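Local structure of probable disease resistance protein At5g66900 (Arabidopsis thaliana, 7L7W) at residues Gln116-Leu119 with Gln120-Gln123. The protein is a helper immune receptor of the plant NB-LRR family, represented here by its N-terminal RPW8-like helical domain, and probably forms a calcium-permeable cation channel in the membrane. The protein carries 2 engineered substitutions. Residues are numbered along the deposited sequence; the frame is centred on the assembly and turned at random.
Sequences QIDL and QLLQ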
ATOM      1  N   GLN A 116      14.888  -1.297  31.234  1.00 78.80           N
ATOM      2  CA  GLN A 116      15.874  -1.922  32.109  1.00 81.37           C
ATOM      3  C   GLN A 116      16.662  -0.890  32.920  1.00 78.88           C
ATOM      4  O   GLN A 116      17.785  -1.167  33.361  1.00 72.30           O
ATOM      5  CB  GLN A 116      16.841  -2.793  31.299  1.00 83.44           C
ATOM      6  CG  GLN A 116      16.202  -3.618  30.184  1.00 89.05           C
ATOM      7  CD  GLN A 116      15.179  -4.621  30.702  1.00 91.24           C
ATOM      8  OE1 GLN A 116      15.410  -5.292  31.715  1.00 99.36           O
ATOM      9  NE2 GLN A 116      14.048  -4.741  30.000  1.00 84.61           N
ATOM     10  N   ILE A 117      16.109   0.295  33.097  1.00 71.70           N
ATOM     11  CA  ILE A 117      16.800   1.348  33.819  1.00 71.11           C
ATOM     12  C   ILE A 117      16.789   1.022  35.309  1.00 81.51           C
ATOM     13  O   ILE A 117      15.780   0.561  35.858  1.00 79.19           O
ATOM     14  CB  ILE A 117      16.144   2.706  33.512  1.00 74.15           C
ATOM     15  CG1 ILE A 117      16.940   3.857  34.136  1.00 77.75           C
ATOM     16  CG2 ILE A 117      14.675   2.716  33.927  1.00 67.81           C
ATOM     17  CD1 ILE A 117      17.919   4.489  33.181  1.00 80.88           C
ATOM     18  N   ASP A 118      17.932   1.231  35.964  1.00 89.25           N
ATOM     19  CA  ASP A 118      18.065   1.063  37.415  1.00 85.50           C
ATOM     20  C   ASP A 118      17.770   2.403  38.080  1.00 80.69           C
ATOM     21  O   ASP A 118      18.643   3.273  38.165  1.00 76.32           O
ATOM     22  CB  ASP A 118      19.464   0.566  37.769  1.00 82.73           C
ATOM     23  CG  ASP A 118      19.628   0.261  39.260  1.00 95.70           C
ATOM     24  OD1 ASP A 118      20.714  -0.243  39.638  1.00 94.46           O
ATOM     25  OD2 ASP A 118      18.684   0.518  40.051  1.00 96.75           O
ATOM     26  N   LEU A 119      16.536   2.575  38.558  1.00 74.11           N
ATOM     27  CA  LEU A 119      16.152   3.860  39.132  1.00 78.19           C
ATOM     28  C   LEU A 119      16.942   4.167  40.396  1.00 76.61           C
ATOM     29  O   LEU A 119      17.266   5.332  40.664  1.00 79.01           O
ATOM     30  CB  LEU A 119      14.655   3.881  39.429  1.00 79.43           C
ATOM     31  CG  LEU A 119      13.741   4.292  38.284  1.00 71.06           C
ATOM     32  CD1 LEU A 119      12.321   4.443  38.789  1.00 71.63           C
ATOM     33  CD2 LEU A 119      14.230   5.583  37.664  1.00 73.24           C
ATOM     34  N   GLN A 120      17.246   3.136  41.195  1.00 76.68           N
ATOM     35  CA  GLN A 120      17.976   3.375  42.437  1.00 83.85           C
ATOM     36  C   GLN A 120      19.357   3.946  42.152  1.00 80.55           C
ATOM     37  O   GLN A 120      19.796   4.887  42.822  1.00 77.00           O
ATOM     38  CB  GLN A 120      18.084   2.090  43.265  1.00 86.32           C
ATOM     39  CG  GLN A 120      18.176   2.338  44.771  1.00 93.07           C
ATOM     40  CD  GLN A 120      19.146   1.392  45.484  1.00 97.11           C
ATOM     41  OE1 GLN A 120      19.641   0.426  44.889  1.00 92.49           O
ATOM     42  NE2 GLN A 120      19.429   1.674  46.767  1.00 82.06           N
ATOM     43  N   LEU A 121      20.040   3.418  41.131  1.00 79.70           N
ATOM     44  CA  LEU A 121      21.333   3.976  40.752  1.00 74.41           C
ATOM     45  C   LEU A 121      21.187   5.377  40.191  1.00 68.46           C
ATOM     46  O   LEU A 121      22.083   6.211  40.363  1.00 75.00           O
ATOM     47  CB  LEU A 121      22.028   3.076  39.742  1.00 72.38           C
ATOM     48  CG  LEU A 121      23.152   2.240  40.348  1.00 85.87           C
ATOM     49  CD1 LEU A 121      24.362   3.123  40.733  1.00 77.03           C
ATOM     50  CD2 LEU A 121      22.634   1.449  41.544  1.00 86.36           C
ATOM     51  N   LEU A 122      20.057   5.663  39.554  1.00 72.57           N
ATOM     52  CA  LEU A 122      19.802   6.996  39.021  1.00 76.06           C
ATOM     53  C   LEU A 122      19.732   8.022  40.141  1.00 70.66           C
ATOM     54  O   LEU A 122      20.492   9.003  40.162  1.00 71.51           O
ATOM     55  CB  LEU A 122      18.501   6.989  38.219  1.00 69.94           C
ATOM     56  CG  LEU A 122      18.467   7.882  36.991  1.00 66.21           C
ATOM     57  CD1 LEU A 122      19.534   7.432  36.008  1.00 65.65           C
ATOM     58  CD2 LEU A 122      17.070   7.833  36.379  1.00 75.23           C
ATOM     59  N   GLN A 123      18.821   7.804  41.099  1.00 74.14           N
ATOM     60  CA  GLN A 123      18.709   8.753  42.201  1.00 80.98           C
ATOM     61  C   GLN A 123      19.956   8.734  43.081  1.00 77.65           C
ATOM     62  O   GLN A 123      20.316   9.768  43.651  1.00 78.45           O
ATOM     63  CB  GLN A 123      17.433   8.493  43.011  1.00 79.70           C
ATOM     64  CG  GLN A 123      17.537   7.552  44.184  1.00 76.81           C
ATOM     65  CD  GLN A 123      16.389   7.765  45.162  1.00 89.99           C
ATOM     66  OE1 GLN A 123      16.345   8.772  45.866  1.00100.10           O
ATOM     67  NE2 GLN A 123      15.439   6.834  45.183  1.00 86.02           N
TER
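Ile117 reaches forward to Leu122 at the limit of apolar contact, its CD1 4.4 Å from Leu122 CD1. Both side chains also touch Glu71 of helix 70-88, so the pair lies against helix 70-88. Asp118 follows as the N-cap of helix 119-127. Its CG stands anti to the backbone N (chi1 -175°), which carries the carboxylate forward to the first turn. There OD2 accepts two weak bonds. The one from Gln120 N, at 3.2 Å, is strongly bent (121° at the hydrogen); the one from Leu121 N is straighter but longer, 3.4 Å. A negative charge in this place would probably be favoured by the helix dipole. OD1, the other carboxylate oxygen, is turned to the Leu121 side chain, beside its CG and CD2. This N-cap starts the short last helix of this construct, which follows the loop after helix 97-114 in the RPW8-type four-helix-bundle domain. The backbone of Asp118 contributes as well, its O accepting from Leu122 N at 3.1 Å in the carbonyl plane. Leu119 opens the helix proper: its O takes the N-H of Gln123 at 3.0 Å, nearly linear at 169°. Its side chain runs across that of Leu122, CD2 to CD2 at 3.8 Å, while also touching Lys57 and Ile58 of helix 38-60; Leu122, buried, continues onto Leu65 and Leu72.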